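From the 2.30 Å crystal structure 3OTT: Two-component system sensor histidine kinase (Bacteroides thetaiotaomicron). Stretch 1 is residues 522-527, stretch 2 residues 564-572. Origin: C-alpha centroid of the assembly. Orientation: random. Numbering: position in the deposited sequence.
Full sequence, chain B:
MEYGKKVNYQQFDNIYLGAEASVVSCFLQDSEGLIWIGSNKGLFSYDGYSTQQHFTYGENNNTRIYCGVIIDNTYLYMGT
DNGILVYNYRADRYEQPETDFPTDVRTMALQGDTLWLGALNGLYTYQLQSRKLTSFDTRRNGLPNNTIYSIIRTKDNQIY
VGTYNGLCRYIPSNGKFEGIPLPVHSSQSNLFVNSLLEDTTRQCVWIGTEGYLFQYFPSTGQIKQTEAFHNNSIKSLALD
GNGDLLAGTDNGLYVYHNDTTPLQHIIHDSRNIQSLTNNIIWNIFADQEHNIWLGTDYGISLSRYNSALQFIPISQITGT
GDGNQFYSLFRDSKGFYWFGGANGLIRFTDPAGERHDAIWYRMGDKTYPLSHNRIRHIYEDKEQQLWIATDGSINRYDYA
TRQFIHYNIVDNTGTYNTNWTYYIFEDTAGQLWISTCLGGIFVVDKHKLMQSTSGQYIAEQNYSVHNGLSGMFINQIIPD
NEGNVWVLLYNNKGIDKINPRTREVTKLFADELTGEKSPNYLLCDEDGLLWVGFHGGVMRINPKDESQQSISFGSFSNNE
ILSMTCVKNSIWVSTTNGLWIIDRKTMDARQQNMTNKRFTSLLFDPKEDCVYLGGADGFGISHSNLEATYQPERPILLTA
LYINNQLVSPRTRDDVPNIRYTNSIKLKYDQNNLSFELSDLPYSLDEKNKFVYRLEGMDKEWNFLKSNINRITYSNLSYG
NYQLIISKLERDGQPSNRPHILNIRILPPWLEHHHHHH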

# COMPACT_ATOMS: atom_id res chain seq x y z
N LEU B 522 -13.64 -29.82 -15.58
CA LEU B 522 -14.75 -30.07 -16.50
C LEU B 522 -15.37 -28.78 -17.06
O LEU B 522 -15.50 -27.82 -16.34
CB LEU B 522 -15.79 -30.92 -15.80
CG LEU B 522 -16.95 -31.73 -16.41
CD1 LEU B 522 -18.23 -31.11 -16.05
CD2 LEU B 522 -16.90 -32.16 -17.88
N LEU B 523 -15.73 -28.80 -18.34
CA LEU B 523 -16.36 -27.68 -19.03
C LEU B 523 -17.15 -28.12 -20.27
O LEU B 523 -16.92 -29.22 -20.80
CB LEU B 523 -15.36 -26.55 -19.33
CG LEU B 523 -14.31 -26.45 -20.45
CD1 LEU B 523 -14.92 -26.50 -21.89
CD2 LEU B 523 -13.55 -25.12 -20.34
N CYS B 524 -18.10 -27.28 -20.67
CA CYS B 524 -18.90 -27.48 -21.90
C CYS B 524 -18.69 -26.29 -22.80
O CYS B 524 -18.72 -25.15 -22.33
CB CYS B 524 -20.39 -27.60 -21.59
SG CYS B 524 -21.47 -28.17 -23.03
N ASP B 525 -18.45 -26.55 -24.09
CA ASP B 525 -18.14 -25.50 -25.04
C ASP B 525 -19.42 -25.09 -25.77
O ASP B 525 -20.47 -25.74 -25.60
CB ASP B 525 -16.95 -25.92 -25.95
CG ASP B 525 -17.30 -26.93 -27.04
OD1 ASP B 525 -18.48 -27.30 -27.29
OD2 ASP B 525 -16.36 -27.35 -27.75
N GLU B 526 -19.34 -24.01 -26.55
CA GLU B 526 -20.49 -23.43 -27.24
C GLU B 526 -21.15 -24.41 -28.21
O GLU B 526 -22.33 -24.31 -28.49
CB GLU B 526 -20.08 -22.15 -28.01
CG GLU B 526 -19.51 -22.43 -29.40
CD GLU B 526 -18.88 -21.20 -30.06
OE1 GLU B 526 -18.16 -20.43 -29.37
OE2 GLU B 526 -19.09 -21.01 -31.28
N ASP B 527 -20.40 -25.36 -28.73
CA ASP B 527 -21.00 -26.38 -29.63
C ASP B 527 -21.64 -27.50 -28.80
O ASP B 527 -22.13 -28.48 -29.37
CB ASP B 527 -19.95 -26.94 -30.61
CG ASP B 527 -19.68 -26.01 -31.81
OD1 ASP B 527 -20.55 -25.92 -32.73
OD2 ASP B 527 -18.60 -25.38 -31.87
N MET B 564 -9.16 -24.12 -17.16
CA MET B 564 -9.39 -24.32 -18.62
C MET B 564 -10.52 -23.39 -19.04
O MET B 564 -11.53 -23.32 -18.33
CB MET B 564 -9.89 -25.73 -18.92
CG MET B 564 -8.85 -26.83 -18.79
SD MET B 564 -9.53 -28.48 -19.00
CE MET B 564 -10.08 -28.47 -20.66
N THR B 565 -10.39 -22.72 -20.18
CA THR B 565 -11.53 -21.94 -20.63
C THR B 565 -11.68 -21.92 -22.15
O THR B 565 -10.67 -22.04 -22.87
CB THR B 565 -11.50 -20.52 -19.99
OG1 THR B 565 -12.83 -20.07 -19.84
CG2 THR B 565 -10.71 -19.50 -20.82
N CYS B 566 -12.92 -21.73 -22.64
CA CYS B 566 -13.16 -21.63 -24.10
C CYS B 566 -12.84 -20.22 -24.55
O CYS B 566 -13.29 -19.26 -23.94
CB CYS B 566 -14.61 -21.88 -24.52
SG CYS B 566 -15.13 -23.52 -24.13
N VAL B 567 -12.07 -20.13 -25.62
CA VAL B 567 -11.73 -18.86 -26.26
C VAL B 567 -12.04 -19.02 -27.76
O VAL B 567 -11.20 -19.50 -28.50
CB VAL B 567 -10.24 -18.52 -26.01
CG1 VAL B 567 -9.84 -17.29 -26.77
CG2 VAL B 567 -9.96 -18.29 -24.47
N LYS B 568 -13.26 -18.71 -28.17
CA LYS B 568 -13.68 -18.86 -29.59
C LYS B 568 -13.52 -20.31 -30.07
O LYS B 568 -14.20 -21.21 -29.59
CB LYS B 568 -12.86 -17.94 -30.51
CG LYS B 568 -13.08 -16.45 -30.39
CD LYS B 568 -11.97 -15.77 -31.21
CE LYS B 568 -12.31 -14.36 -31.61
NZ LYS B 568 -11.86 -13.45 -30.53
N ASN B 569 -12.57 -20.54 -30.98
CA ASN B 569 -12.39 -21.85 -31.60
C ASN B 569 -11.35 -22.70 -30.91
O ASN B 569 -11.03 -23.81 -31.37
CB ASN B 569 -12.05 -21.71 -33.08
CG ASN B 569 -13.24 -21.27 -33.88
OD1 ASN B 569 -14.35 -21.82 -33.72
ND2 ASN B 569 -13.04 -20.28 -34.74
N SER B 570 -10.85 -22.19 -29.80
CA SER B 570 -9.86 -22.88 -29.02
C SER B 570 -10.32 -23.14 -27.59
O SER B 570 -11.27 -22.52 -27.09
CB SER B 570 -8.58 -22.04 -29.01
OG SER B 570 -8.13 -21.85 -30.35
N ILE B 571 -9.61 -24.05 -26.93
CA ILE B 571 -9.62 -24.04 -25.49
C ILE B 571 -8.26 -23.68 -24.85
O ILE B 571 -7.22 -24.22 -25.22
CB ILE B 571 -10.26 -25.32 -24.89
CG1 ILE B 571 -9.90 -25.37 -23.41
CG2 ILE B 571 -9.72 -26.54 -25.55
CD1 ILE B 571 -10.73 -26.35 -22.62
N TRP B 572 -8.28 -22.75 -23.87
CA TRP B 572 -7.04 -22.37 -23.16
C TRP B 572 -6.92 -23.16 -21.89
O TRP B 572 -7.85 -23.25 -21.15
CB TRP B 572 -6.99 -20.87 -22.83
CG TRP B 572 -6.78 -19.97 -24.05
CD1 TRP B 572 -7.19 -20.23 -25.34
CD2 TRP B 572 -6.14 -18.69 -24.08
NE1 TRP B 572 -6.81 -19.19 -26.17
CE2 TRP B 572 -6.19 -18.22 -25.42
CE3 TRP B 572 -5.57 -17.87 -23.10
CZ2 TRP B 572 -5.64 -17.00 -25.82
CZ3 TRP B 572 -5.01 -16.62 -23.51
CH2 TRP B 572 -5.07 -16.21 -24.85

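The contact between the two stretches is made largely by side chains, packing on one another and on backbone, with no hydrogen bond crossing from one to the other. Strands 522-524 and 564-567 run in nearly the same direction, at 17°, but their axes come no closer than 7.9 Å, a spacing filled by side chains.

Apolar packing centres on L523, whose CA-CB bond points toward the second stretch while those of its neighbours L522 and C524 point away. L523 CD2 lies 4.0 Å from M564 CB and 3.8 Å from I571 CD1, and L523 CD1 lies 3.7 Å from C566 SG. L523 CD2 also meets the backbone, 3.4 Å from M564 O and 3.8 Å from T565 CA. C566, whose CA-CB bond points toward the first stretch, is shared with D525, whose CB approaches C566 SG to 3.5 Å. This contact uses the aliphatic part of the aspartate, leaving its carboxylate to polar partners, among them D527 N, which makes a weak hydrogen bond to D525 OD1 (3.1 Å).

Polar groups contribute little across the interface; E526 OE1 stays 4.0 Å from K568 O.

Backbone hydrogen bonds order the second stretch itself. T565 and W572 pair in both directions, as do V567 and S570, the latter pair closing a type II' turn.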